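Local atomic coordinates of multisubunit Na+/H+ antiporter, D subunit (Anoxybacillus flavithermus, PDB entry 6Z16), a protein that probably exchanges sodium ions for protons across the cell membrane as one subunit of a multisubunit Mrp-type antiporter. Residues A79-T84 against F328-D333; S322-I327 against K392-K397. All coordinates share one frame; numbering follows the deposited sequence.

Interaction 1: A79-T84 against F328-D333; sequences ALLVLT and FYLLQD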
# COMPACT_ATOMS: atom_id res chain seq x y z
N ALA D 79 -37.84 -43.07 23.14
CA ALA D 79 -38.24 -43.39 21.78
C ALA D 79 -39.75 -43.57 21.67
O ALA D 79 -40.37 -43.13 20.69
CB ALA D 79 -37.52 -44.64 21.30
N LEU D 80 -40.36 -44.20 22.68
CA LEU D 80 -41.82 -44.31 22.73
C LEU D 80 -42.49 -42.94 22.83
O LEU D 80 -43.50 -42.69 22.16
CB LEU D 80 -42.24 -45.19 23.90
CG LEU D 80 -41.98 -46.68 23.79
CD1 LEU D 80 -42.19 -47.34 25.13
CD2 LEU D 80 -42.92 -47.27 22.78
N LEU D 81 -41.92 -42.05 23.64
CA LEU D 81 -42.48 -40.71 23.77
C LEU D 81 -42.32 -39.89 22.50
O LEU D 81 -43.20 -39.10 22.15
CB LEU D 81 -41.84 -40.00 24.96
CG LEU D 81 -42.30 -40.56 26.30
CD1 LEU D 81 -41.42 -40.10 27.42
CD2 LEU D 81 -43.72 -40.13 26.54
N VAL D 82 -41.22 -40.10 21.77
CA VAL D 82 -41.01 -39.42 20.49
C VAL D 82 -42.02 -39.90 19.45
O VAL D 82 -42.61 -39.08 18.73
CB VAL D 82 -39.56 -39.62 20.03
CG1 VAL D 82 -39.40 -39.28 18.60
CG2 VAL D 82 -38.64 -38.71 20.82
N LEU D 83 -42.26 -41.21 19.38
CA LEU D 83 -43.23 -41.75 18.44
C LEU D 83 -44.65 -41.29 18.77
O LEU D 83 -45.43 -40.94 17.86
CB LEU D 83 -43.15 -43.27 18.42
CG LEU D 83 -44.10 -44.01 17.48
CD1 LEU D 83 -43.85 -43.64 16.04
CD2 LEU D 83 -43.96 -45.49 17.67
N THR D 84 -44.99 -41.24 20.06
CA THR D 84 -46.30 -40.75 20.48
C THR D 84 -46.48 -39.28 20.13
O THR D 84 -47.54 -38.86 19.65
CB THR D 84 -46.47 -40.98 21.98
OG1 THR D 84 -46.23 -42.35 22.29
CG2 THR D 84 -47.87 -40.63 22.42
N PHE D 328 -47.51 -47.17 30.58
CA PHE D 328 -48.70 -47.46 29.77
C PHE D 328 -49.73 -46.34 29.85
O PHE D 328 -50.26 -45.88 28.82
CB PHE D 328 -49.35 -48.78 30.21
CG PHE D 328 -48.69 -50.02 29.69
CD1 PHE D 328 -48.84 -50.38 28.37
CD2 PHE D 328 -48.00 -50.87 30.54
CE1 PHE D 328 -48.26 -51.53 27.89
CE2 PHE D 328 -47.42 -52.02 30.06
CZ PHE D 328 -47.55 -52.35 28.74
N TYR D 329 -50.00 -45.87 31.07
CA TYR D 329 -50.99 -44.82 31.27
C TYR D 329 -50.52 -43.50 30.67
O TYR D 329 -51.34 -42.74 30.15
CB TYR D 329 -51.29 -44.68 32.76
CG TYR D 329 -52.51 -43.86 33.07
CD1 TYR D 329 -53.77 -44.40 32.95
CD2 TYR D 329 -52.40 -42.54 33.46
CE1 TYR D 329 -54.90 -43.66 33.21
CE2 TYR D 329 -53.52 -41.79 33.74
CZ TYR D 329 -54.76 -42.36 33.61
OH TYR D 329 -55.89 -41.62 33.88
N LEU D 330 -49.21 -43.25 30.67
CA LEU D 330 -48.64 -42.04 30.09
C LEU D 330 -48.87 -41.97 28.59
O LEU D 330 -49.37 -40.95 28.08
CB LEU D 330 -47.15 -41.98 30.43
CG LEU D 330 -46.23 -40.91 29.84
CD1 LEU D 330 -46.71 -39.50 30.10
CD2 LEU D 330 -44.85 -41.10 30.43
N LEU D 331 -48.53 -43.05 27.88
CA LEU D 331 -48.68 -43.08 26.43
C LEU D 331 -50.14 -42.93 26.01
O LEU D 331 -50.49 -42.06 25.18
CB LEU D 331 -48.11 -44.39 25.88
CG LEU D 331 -46.63 -44.67 26.15
CD1 LEU D 331 -46.25 -46.03 25.63
CD2 LEU D 331 -45.74 -43.60 25.57
N GLN D 332 -51.02 -43.74 26.63
CA GLN D 332 -52.43 -43.67 26.23
C GLN D 332 -53.06 -42.36 26.64
O GLN D 332 -53.98 -41.88 25.96
CB GLN D 332 -53.21 -44.87 26.79
CG GLN D 332 -53.49 -44.89 28.29
CD GLN D 332 -54.79 -44.18 28.67
OE1 GLN D 332 -55.73 -44.12 27.88
NE2 GLN D 332 -54.83 -43.62 29.87
N ASP D 333 -52.57 -41.72 27.71
CA ASP D 333 -53.19 -40.48 28.14
C ASP D 333 -52.79 -39.30 27.27
O ASP D 333 -53.62 -38.42 27.05
CB ASP D 333 -52.86 -40.20 29.60
CG ASP D 333 -53.64 -39.03 30.15
OD1 ASP D 333 -54.87 -39.15 30.27
OD2 ASP D 333 -53.02 -38.01 30.49

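Interaction 2: S322-I327 against K392-K397; sequences SVEGTI and KLLIVK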
# COMPACT_ATOMS: atom_id res chain seq x y z
N SER D 322 -45.36 -50.65 39.18
CA SER D 322 -45.92 -49.31 39.18
C SER D 322 -45.32 -48.45 38.08
O SER D 322 -46.02 -47.64 37.46
CB SER D 322 -45.70 -48.67 40.55
OG SER D 322 -44.32 -48.63 40.87
N VAL D 323 -44.02 -48.62 37.81
CA VAL D 323 -43.36 -47.91 36.72
C VAL D 323 -43.92 -48.36 35.38
O VAL D 323 -44.17 -47.54 34.48
CB VAL D 323 -41.84 -48.12 36.81
CG1 VAL D 323 -41.13 -47.50 35.64
CG2 VAL D 323 -41.31 -47.52 38.09
N GLU D 324 -44.19 -49.66 35.25
CA GLU D 324 -44.78 -50.19 34.03
C GLU D 324 -46.19 -49.64 33.80
O GLU D 324 -46.53 -49.20 32.69
CB GLU D 324 -44.78 -51.71 34.12
CG GLU D 324 -45.18 -52.42 32.87
CD GLU D 324 -44.97 -53.90 32.99
OE1 GLU D 324 -44.58 -54.36 34.08
OE2 GLU D 324 -45.20 -54.61 31.99
N GLY D 325 -46.98 -49.60 34.87
CA GLY D 325 -48.33 -49.06 34.77
C GLY D 325 -48.36 -47.58 34.43
O GLY D 325 -49.19 -47.14 33.63
N THR D 326 -47.44 -46.80 35.00
CA THR D 326 -47.47 -45.38 34.67
C THR D 326 -46.90 -45.09 33.28
O THR D 326 -47.32 -44.11 32.67
CB THR D 326 -46.76 -44.54 35.74
OG1 THR D 326 -46.95 -43.15 35.46
CG2 THR D 326 -45.29 -44.82 35.81
N ILE D 327 -46.05 -45.96 32.73
CA ILE D 327 -45.62 -45.79 31.33
C ILE D 327 -46.78 -46.06 30.37
O ILE D 327 -47.03 -45.26 29.44
CB ILE D 327 -44.41 -46.69 31.02
CG1 ILE D 327 -43.17 -46.17 31.74
CG2 ILE D 327 -44.11 -46.71 29.54
CD1 ILE D 327 -42.03 -47.13 31.73
N LYS D 392 -53.75 -48.41 34.83
CA LYS D 392 -54.29 -48.26 36.17
C LYS D 392 -54.46 -49.60 36.87
O LYS D 392 -54.42 -49.64 38.10
CB LYS D 392 -55.61 -47.50 36.18
CG LYS D 392 -56.80 -48.26 35.67
CD LYS D 392 -58.07 -47.44 35.87
CE LYS D 392 -59.29 -48.24 35.46
NZ LYS D 392 -60.53 -47.46 35.66
N LEU D 393 -54.59 -50.70 36.13
CA LEU D 393 -54.60 -52.02 36.74
C LEU D 393 -53.27 -52.34 37.40
O LEU D 393 -53.23 -52.80 38.55
CB LEU D 393 -54.94 -53.08 35.70
CG LEU D 393 -54.99 -54.50 36.26
CD1 LEU D 393 -56.17 -54.66 37.19
CD2 LEU D 393 -55.03 -55.54 35.16
N LEU D 394 -52.16 -52.07 36.71
CA LEU D 394 -50.85 -52.31 37.30
C LEU D 394 -50.53 -51.32 38.41
O LEU D 394 -49.84 -51.68 39.37
CB LEU D 394 -49.77 -52.28 36.22
CG LEU D 394 -49.73 -53.46 35.26
CD1 LEU D 394 -48.76 -53.19 34.14
CD2 LEU D 394 -49.32 -54.71 36.00
N ILE D 395 -51.04 -50.09 38.32
CA ILE D 395 -50.85 -49.12 39.40
C ILE D 395 -51.58 -49.56 40.67
O ILE D 395 -51.00 -49.55 41.77
CB ILE D 395 -51.29 -47.71 38.95
CG1 ILE D 395 -50.34 -47.15 37.90
CG2 ILE D 395 -51.35 -46.76 40.11
CD1 ILE D 395 -50.86 -45.91 37.21
N VAL D 396 -52.84 -49.99 40.52
CA VAL D 396 -53.64 -50.48 41.65
C VAL D 396 -53.02 -51.74 42.24
O VAL D 396 -52.95 -51.90 43.47
CB VAL D 396 -55.10 -50.69 41.20
CG1 VAL D 396 -55.88 -51.50 42.19
CG2 VAL D 396 -55.79 -49.35 41.03
N LYS D 397 -52.51 -52.64 41.39
CA LYS D 397 -51.88 -53.86 41.89
C LYS D 397 -50.58 -53.56 42.63
O LYS D 397 -50.30 -54.18 43.67
CB LYS D 397 -51.63 -54.83 40.74
CG LYS D 397 -51.07 -56.14 41.20
CD LYS D 397 -50.83 -57.11 40.08
CE LYS D 397 -50.26 -58.40 40.63
NZ LYS D 397 -49.98 -59.41 39.59

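Interaction 1: A79-T84 against F328-D333
The carbonyl oxygen of Leu80 is gripped by two donors from one residue of its own helix, and a methyl of Leu331 faces this pair from the neighbouring helix. Thr84 N closes the regular helical turn, while Thr84 OG1 binds Leu80 O at 2.8 Å from the opposite face of the carbonyl plane. The hydroxyl approaches at a C=O...donor angle of 144°, tilted out of that plane. This bond forms because OG1 stands beside the backbone N, anti to the carbonyl carbon (chi1 -54°), where it can fold back over the preceding turn. Leu331 CD2 comes up to this hydroxyl, 3.5 Å from Thr84 OG1. Leu331 CD2 also meets Leu81 CD2 at 4.1 Å and touches Leu80 CB, and so is received by three residues of 79-84. The side chains of Leu81 and Leu331 meet at about a right angle, and Leu330 CD2 extends the apolar seam to Leu81 CD2 (4.2 Å). An alanine at Thr84, keeping CB but lacking OG1 and CG2, would probably leave Leu80 O without its side-chain donor and open a gap beside Leu331 CD2. Met334 and Val335, farther along the second helix, continue the seam beside Thr84, and a bound phosphatidylethanolamine lies about 5 Å from the threonine side chain. The segment axes are 10.5 Å apart and run nearly parallel, at 15°. This is a worked case of two membrane helices joined by leucine side chains, with a hydroxyl turned back onto its own backbone, inside the helical bundle of an Mrp antiporter subunit.

Interaction 2: S322-I327 against K392-K397
The carboxylate of Glu324 and the peptide group joining Gly325 to Thr326 each offer a flat face to the helix segment 392-397, and each face is met by aliphatic carbon. Leu394 CD1 lies over one face of the carboxylate, 4.0 Å from Glu324 CD, and also touches Glu324 CG at 3.9 Å. That CG, anti to the backbone N (chi1 -172°), stands beside the leucine methyl, and the extended chain carries the carboxylate on from there. The carboxylate oxygen OE2 is engaged by Arg467 in a salt bridge, and Leu95 of a neighbouring subunit packs on the same side chain. Over the peptide group sits Ile395, whose CG1 is 4.0 Å from Gly325 C and whose CD1 is 4.1 Å from Gly325 O. Gly325 also meets Leu394 directly. Its CA is 3.8 Å from Leu394 CB, in the direction a side chain would have taken, and the two CA atoms of Gly325 and Leu394 come within 4.8 Å. The glycine thus lets helix 320-351 pack closely on helix 390-401 in the membrane-helix bundle of the NADH:quinone oxidoreductase/Mrp antiporter family, the segment axes approaching to 7.4 Å while running roughly antiparallel, at 154°. One turn earlier on the helix, Ser322 O faces Ile395 CG1, while the serine hydroxyl bonds to the carbonyls of Ile317 and Thr319. Thr326 likewise turns its hydroxyl to Met311 O. The chemistry is therefore divided: hydrocarbon groups of Leu394 and Ile395 cover backbone and carboxylate faces between the helices, whereas the polar ends named here find their partners beyond the pair, so that closeness of fit rather than polar bonding joins the two segments.

Both interactions draw on helix 320-351, one segment following directly on the other: 322-327 belongs to interaction 2 and 328-333 to interaction 1. Their centres are 14 Å apart, with interaction 1 about 8 Å and interaction 2 about 17 Å from the centre of the chain. Along the sequence the segments alternate, 79-84, 322-327, 328-333 and then 392-397, so the two connections cross. Helix 320-351 thereby links helix 76-99, from early in the chain, with the short helix 390-401, near which a neighbouring subunit packs. A near-parallel, side-chain-mediated pairing and a close, glycine-permitted antiparallel one thus lie on adjoining segments of one helix.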